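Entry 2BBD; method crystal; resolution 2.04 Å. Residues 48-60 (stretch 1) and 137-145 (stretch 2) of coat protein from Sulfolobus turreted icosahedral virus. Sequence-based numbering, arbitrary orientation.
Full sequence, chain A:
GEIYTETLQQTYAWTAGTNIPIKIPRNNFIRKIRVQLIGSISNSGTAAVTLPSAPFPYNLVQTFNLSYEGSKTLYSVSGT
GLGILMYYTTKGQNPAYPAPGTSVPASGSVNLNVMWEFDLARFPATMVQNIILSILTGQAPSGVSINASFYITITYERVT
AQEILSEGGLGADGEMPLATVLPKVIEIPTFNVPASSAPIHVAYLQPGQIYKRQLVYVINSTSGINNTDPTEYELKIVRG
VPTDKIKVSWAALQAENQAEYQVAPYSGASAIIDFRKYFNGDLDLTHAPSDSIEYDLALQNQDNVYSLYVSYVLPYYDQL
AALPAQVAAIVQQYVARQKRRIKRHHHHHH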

ATOM      1  N   ALA A  48      34.089  -0.553  -1.378  1.00 26.85           N
ATOM      2  CA  ALA A  48      32.811  -1.148  -1.756  1.00 25.30           C
ATOM      3  C   ALA A  48      31.802  -0.722  -0.708  1.00 24.13           C
ATOM      4  O   ALA A  48      32.127  -0.640   0.481  1.00 23.00           O
ATOM      5  CB  ALA A  48      32.915  -2.668  -1.790  1.00 23.53           C
ATOM      6  N   VAL A  49      30.583  -0.443  -1.150  1.00 23.59           N
ATOM      7  CA  VAL A  49      29.528  -0.025  -0.244  1.00 22.43           C
ATOM      8  C   VAL A  49      28.475  -1.111  -0.113  1.00 22.79           C
ATOM      9  O   VAL A  49      28.046  -1.708  -1.102  1.00 24.38           O
ATOM     10  CB  VAL A  49      28.833   1.272  -0.739  1.00 23.92           C
ATOM     11  CG1 VAL A  49      27.640   1.606   0.159  1.00 24.35           C
ATOM     12  CG2 VAL A  49      29.838   2.425  -0.752  1.00 21.95           C
ATOM     13  N   THR A  50      28.084  -1.386   1.119  1.00 22.55           N
ATOM     14  CA  THR A  50      27.050  -2.367   1.365  1.00 22.25           C
ATOM     15  C   THR A  50      25.755  -1.579   1.417  1.00 23.09           C
ATOM     16  O   THR A  50      25.597  -0.706   2.266  1.00 24.66           O
ATOM     17  CB  THR A  50      27.249  -3.063   2.712  1.00 25.28           C
ATOM     18  OG1 THR A  50      28.518  -3.730   2.712  1.00 28.50           O
ATOM     19  CG2 THR A  50      26.137  -4.081   2.957  1.00 24.12           C
ATOM     20  N   LEU A  51      24.834  -1.868   0.504  1.00 22.46           N
ATOM     21  CA  LEU A  51      23.559  -1.160   0.487  1.00 21.29           C
ATOM     22  C   LEU A  51      22.811  -1.442   1.786  1.00 24.10           C
ATOM     23  O   LEU A  51      23.000  -2.488   2.409  1.00 24.53           O
ATOM     24  CB  LEU A  51      22.749  -1.575  -0.748  1.00 19.44           C
ATOM     25  CG  LEU A  51      23.393  -1.000  -2.013  1.00 18.22           C
ATOM     26  CD1 LEU A  51      22.858  -1.649  -3.275  1.00 15.25           C
ATOM     27  CD2 LEU A  51      23.152   0.510  -2.027  1.00 20.49           C
ATOM     28  N   PRO A  52      21.958  -0.503   2.220  1.00 26.26           N
ATOM     29  CA  PRO A  52      21.189  -0.655   3.459  1.00 25.39           C
ATOM     30  C   PRO A  52      20.254  -1.853   3.524  1.00 27.31           C
ATOM     31  O   PRO A  52      19.987  -2.513   2.525  1.00 25.61           O
ATOM     32  CB  PRO A  52      20.441   0.676   3.577  1.00 25.29           C
ATOM     33  CG  PRO A  52      20.303   1.120   2.177  1.00 25.94           C
ATOM     34  CD  PRO A  52      21.620   0.763   1.544  1.00 25.70           C
ATOM     35  N   SER A  53      19.768  -2.134   4.724  1.00 26.11           N
ATOM     36  CA  SER A  53      18.855  -3.243   4.934  1.00 26.26           C
ATOM     37  C   SER A  53      17.458  -2.792   4.525  1.00 25.39           C
ATOM     38  O   SER A  53      17.268  -1.670   4.056  1.00 24.41           O
ATOM     39  CB  SER A  53      18.836  -3.613   6.415  1.00 28.05           C
ATOM     40  OG  SER A  53      18.273  -2.541   7.156  1.00 30.50           O
ATOM     41  N   ALA A  54      16.487  -3.680   4.704  1.00 23.60           N
ATOM     42  CA  ALA A  54      15.101  -3.368   4.408  1.00 21.88           C
ATOM     43  C   ALA A  54      14.764  -2.141   5.265  1.00 22.02           C
ATOM     44  O   ALA A  54      15.337  -1.953   6.339  1.00 24.54           O
ATOM     45  CB  ALA A  54      14.224  -4.547   4.798  1.00 21.97           C
ATOM     46  N   PRO A  55      13.800  -1.316   4.836  1.00 21.25           N
ATOM     47  CA  PRO A  55      12.968  -1.397   3.636  1.00 20.89           C
ATOM     48  C   PRO A  55      13.590  -1.006   2.288  1.00 20.90           C
ATOM     49  O   PRO A  55      12.863  -0.793   1.316  1.00 21.44           O
ATOM     50  CB  PRO A  55      11.768  -0.526   4.008  1.00 19.66           C
ATOM     51  CG  PRO A  55      12.413   0.575   4.761  1.00 18.06           C
ATOM     52  CD  PRO A  55      13.414  -0.152   5.655  1.00 19.27           C
ATOM     53  N   PHE A  56      14.914  -0.889   2.215  1.00 21.08           N
ATOM     54  CA  PHE A  56      15.533  -0.603   0.926  1.00 19.65           C
ATOM     55  C   PHE A  56      15.290  -1.879   0.120  1.00 21.29           C
ATOM     56  O   PHE A  56      15.303  -2.982   0.674  1.00 23.11           O
ATOM     57  CB  PHE A  56      17.041  -0.348   1.083  1.00 21.73           C
ATOM     58  CG  PHE A  56      17.812  -0.409  -0.218  1.00 23.28           C
ATOM     59  CD1 PHE A  56      18.240  -1.632  -0.734  1.00 21.16           C
ATOM     60  CD2 PHE A  56      18.072   0.748  -0.951  1.00 21.53           C
ATOM     61  CE1 PHE A  56      18.913  -1.705  -1.961  1.00 18.97           C
ATOM     62  CE2 PHE A  56      18.742   0.683  -2.178  1.00 20.59           C
ATOM     63  CZ  PHE A  56      19.162  -0.546  -2.685  1.00 17.74           C
ATOM     64  N   PRO A  57      15.083  -1.767  -1.201  1.00 21.32           N
ATOM     65  CA  PRO A  57      15.050  -0.575  -2.054  1.00 20.15           C
ATOM     66  C   PRO A  57      13.696   0.154  -2.170  1.00 20.78           C
ATOM     67  O   PRO A  57      13.603   1.190  -2.838  1.00 22.24           O
ATOM     68  CB  PRO A  57      15.531  -1.124  -3.395  1.00 19.52           C
ATOM     69  CG  PRO A  57      14.862  -2.467  -3.439  1.00 18.94           C
ATOM     70  CD  PRO A  57      15.019  -2.999  -2.012  1.00 19.01           C
ATOM     71  N   TYR A  58      12.656  -0.367  -1.520  1.00 20.99           N
ATOM     72  CA  TYR A  58      11.340   0.266  -1.597  1.00 19.89           C
ATOM     73  C   TYR A  58      11.316   1.697  -1.087  1.00 20.81           C
ATOM     74  O   TYR A  58      10.520   2.504  -1.577  1.00 21.17           O
ATOM     75  CB  TYR A  58      10.288  -0.544  -0.836  1.00 18.23           C
ATOM     76  CG  TYR A  58       9.992  -1.883  -1.462  1.00 17.55           C
ATOM     77  CD1 TYR A  58       9.561  -1.976  -2.786  1.00 17.92           C
ATOM     78  CD2 TYR A  58      10.129  -3.060  -0.729  1.00 17.03           C
ATOM     79  CE1 TYR A  58       9.272  -3.208  -3.358  1.00 19.21           C
ATOM     80  CE2 TYR A  58       9.841  -4.296  -1.294  1.00 18.52           C
ATOM     81  CZ  TYR A  58       9.414  -4.363  -2.604  1.00 20.13           C
ATOM     82  OH  TYR A  58       9.119  -5.580  -3.156  1.00 21.34           O
ATOM     83  N   ASN A  59      12.166   2.018  -0.106  1.00 19.84           N
ATOM     84  CA  ASN A  59      12.181   3.375   0.419  1.00 19.80           C
ATOM     85  C   ASN A  59      12.906   4.384  -0.486  1.00 21.40           C
ATOM     86  O   ASN A  59      13.207   5.508  -0.068  1.00 20.44           O
ATOM     87  CB  ASN A  59      12.754   3.417   1.842  1.00 19.02           C
ATOM     88  CG  ASN A  59      14.206   3.000   1.916  1.00 19.96           C
ATOM     89  OD1 ASN A  59      14.830   2.653   0.914  1.00 24.02           O
ATOM     90  ND2 ASN A  59      14.754   3.032   3.118  1.00 19.62           N
ATOM     91  N   LEU A  60      13.201   3.977  -1.719  1.00 21.64           N
ATOM     92  CA  LEU A  60      13.811   4.902  -2.676  1.00 20.06           C
ATOM     93  C   LEU A  60      12.686   5.834  -3.144  1.00 21.79           C
ATOM     94  O   LEU A  60      12.921   6.825  -3.847  1.00 20.79           O
ATOM     95  CB  LEU A  60      14.428   4.158  -3.860  1.00 20.67           C
ATOM     96  CG  LEU A  60      15.756   3.444  -3.563  1.00 18.62           C
ATOM     97  CD1 LEU A  60      16.273   2.798  -4.842  1.00 18.54           C
ATOM     98  CD2 LEU A  60      16.779   4.446  -3.027  1.00 18.41           C
ATOM     99  N   THR A 137      10.027  11.231  -4.408  1.00 20.93           N
ATOM    100  CA  THR A 137      11.170  10.344  -4.276  1.00 20.70           C
ATOM    101  C   THR A 137      11.823  10.442  -2.915  1.00 21.89           C
ATOM    102  O   THR A 137      11.692  11.452  -2.219  1.00 22.55           O
ATOM    103  CB  THR A 137      12.238  10.638  -5.322  1.00 21.20           C
ATOM    104  OG1 THR A 137      12.709  11.983  -5.147  1.00 23.55           O
ATOM    105  CG2 THR A 137      11.670  10.435  -6.734  1.00 18.49           C
ATOM    106  N   GLY A 138      12.526   9.379  -2.540  1.00 22.87           N
ATOM    107  CA  GLY A 138      13.223   9.365  -1.272  1.00 22.29           C
ATOM    108  C   GLY A 138      14.626   9.915  -1.466  1.00 23.08           C
ATOM    109  O   GLY A 138      14.880  10.690  -2.388  1.00 23.12           O
ATOM    110  N   GLN A 139      15.543   9.501  -0.604  1.00 22.62           N
ATOM    111  CA  GLN A 139      16.928   9.957  -0.661  1.00 25.87           C
ATOM    112  C   GLN A 139      17.824   8.821  -1.177  1.00 26.86           C
ATOM    113  O   GLN A 139      17.438   7.653  -1.146  1.00 26.83           O
ATOM    114  CB  GLN A 139      17.356  10.372   0.746  1.00 27.63           C
ATOM    115  CG  GLN A 139      18.448  11.427   0.841  1.00 38.92           C
ATOM    116  CD  GLN A 139      18.031  12.784   0.320  1.00 36.56           C
ATOM    117  OE1 GLN A 139      16.982  13.317   0.685  1.00 39.56           O
ATOM    118  NE2 GLN A 139      18.861  13.357  -0.532  1.00 42.12           N
ATOM    119  N   ALA A 140      19.013   9.153  -1.662  1.00 26.79           N
ATOM    120  CA  ALA A 140      19.929   8.123  -2.147  1.00 25.40           C
ATOM    121  C   ALA A 140      20.655   7.520  -0.951  1.00 24.76           C
ATOM    122  O   ALA A 140      20.969   8.225   0.008  1.00 23.59           O
ATOM    123  CB  ALA A 140      20.939   8.731  -3.108  1.00 26.36           C
ATOM    124  N   PRO A 141      20.912   6.202  -0.973  1.00 24.31           N
ATOM    125  CA  PRO A 141      21.618   5.641   0.182  1.00 25.58           C
ATOM    126  C   PRO A 141      23.007   6.271   0.266  1.00 25.12           C
ATOM    127  O   PRO A 141      23.565   6.707  -0.741  1.00 25.21           O
ATOM    128  CB  PRO A 141      21.688   4.149  -0.141  1.00 26.32           C
ATOM    129  CG  PRO A 141      20.458   3.934  -0.981  1.00 25.08           C
ATOM    130  CD  PRO A 141      20.476   5.140  -1.892  1.00 23.31           C
ATOM    131  N   SER A 142      23.561   6.331   1.466  1.00 24.98           N
ATOM    132  CA  SER A 142      24.878   6.911   1.640  1.00 27.16           C
ATOM    133  C   SER A 142      25.939   6.186   0.812  1.00 25.71           C
ATOM    134  O   SER A 142      25.935   4.953   0.710  1.00 23.94           O
ATOM    135  CB  SER A 142      25.276   6.864   3.115  1.00 29.01           C
ATOM    136  OG  SER A 142      26.601   7.335   3.291  1.00 35.44           O
ATOM    137  N   GLY A 143      26.832   6.969   0.214  1.00 25.70           N
ATOM    138  CA  GLY A 143      27.927   6.418  -0.562  1.00 22.90           C
ATOM    139  C   GLY A 143      27.638   6.019  -1.992  1.00 25.46           C
ATOM    140  O   GLY A 143      28.533   5.516  -2.673  1.00 26.91           O
ATOM    141  N   VAL A 144      26.408   6.210  -2.461  1.00 23.77           N
ATOM    142  CA  VAL A 144      26.091   5.841  -3.837  1.00 23.75           C
ATOM    143  C   VAL A 144      25.220   6.861  -4.564  1.00 24.38           C
ATOM    144  O   VAL A 144      24.664   7.778  -3.961  1.00 24.47           O
ATOM    145  CB  VAL A 144      25.375   4.466  -3.916  1.00 24.52           C
ATOM    146  CG1 VAL A 144      26.234   3.388  -3.256  1.00 25.54           C
ATOM    147  CG2 VAL A 144      24.008   4.548  -3.262  1.00 23.04           C
ATOM    148  N   SER A 145      25.115   6.687  -5.872  1.00 23.58           N
ATOM    149  CA  SER A 145      24.296   7.562  -6.691  1.00 26.86           C
ATOM    150  C   SER A 145      23.283   6.684  -7.419  1.00 26.02           C
ATOM    151  O   SER A 145      23.580   5.533  -7.747  1.00 27.81           O
ATOM    152  CB  SER A 145      25.173   8.317  -7.696  1.00 26.91           C
ATOM    153  OG  SER A 145      25.841   7.417  -8.562  1.00 32.60           O
TER

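What fills the middle of this contact? The ring of P141 is the main bump, and stretch 1 supplies the hollow it enters. P141 CB lies 3.8 Å from P52 CD and 4.4 Å from L51 CD2, P141 CG 3.9 Å from F56 CE2, and P141 CD 3.9 Å from L60 CD2. Four residues of stretch 1 thus meet one compact ring, which meets the F56 ring obliquely. All these neighbours are apolar, so these contacts are van der Waals packing. P141 has more of its surface covered by the opposite stretch than any other residue of stretch 2.

How does L60 reach P141 when its CA-to-CB bond points away from stretch 2? The answer lies in the extended side chain, with chi1 m and chi2 t, whose end comes back nearer. L60 CD2 stands 3.8 Å from Q139 O as well as touching P141, so the methyl fits against both the backbone and the ring. L51 behaves in a related way: its CA-to-CB bond runs sideways, yet L51 CD2 approaches both P141 and V144, lying 4.3 Å from V144 CG2.

Where do the two backbones come closest together? They do so at L60 and G138, whose CA atoms are 4.7 Å apart. Here G138 N donates to L60 O across 2.9 Å, at an N-H...O angle of 163°, the one hydrogen bond between the stretches. The absence of a side chain on G138 matters to this approach: an ideal CB on G138 would point toward stretch 1 and sit 2.5 Å from N59 O, a clash, and a tight 3.3 Å from L60 C. Within its own stretch, L60 N bonds to P57 O at 3.0 Å, so both polar backbone groups of L60 are engaged.

What does V49 meet at the other end? Its CA-to-CB bond points toward stretch 2, and its methyls meet the type II turn running from P141 to V144. V49 CG1 lies 3.8 Å from S142 O and 4.1 Å from V144 CG1, while V49 CG2 lies 3.9 Å from G143 O, so the two methyls rest against the turn's backbone as well as a valine side chain. The turn carries only a weak hydrogen bond, V144 N to P141 O at 3.4 Å. G143 has a phi of 82°, which by itself favours glycine, and an ideal CB on G143 would be a tight 3.2 Å from V49 CG2.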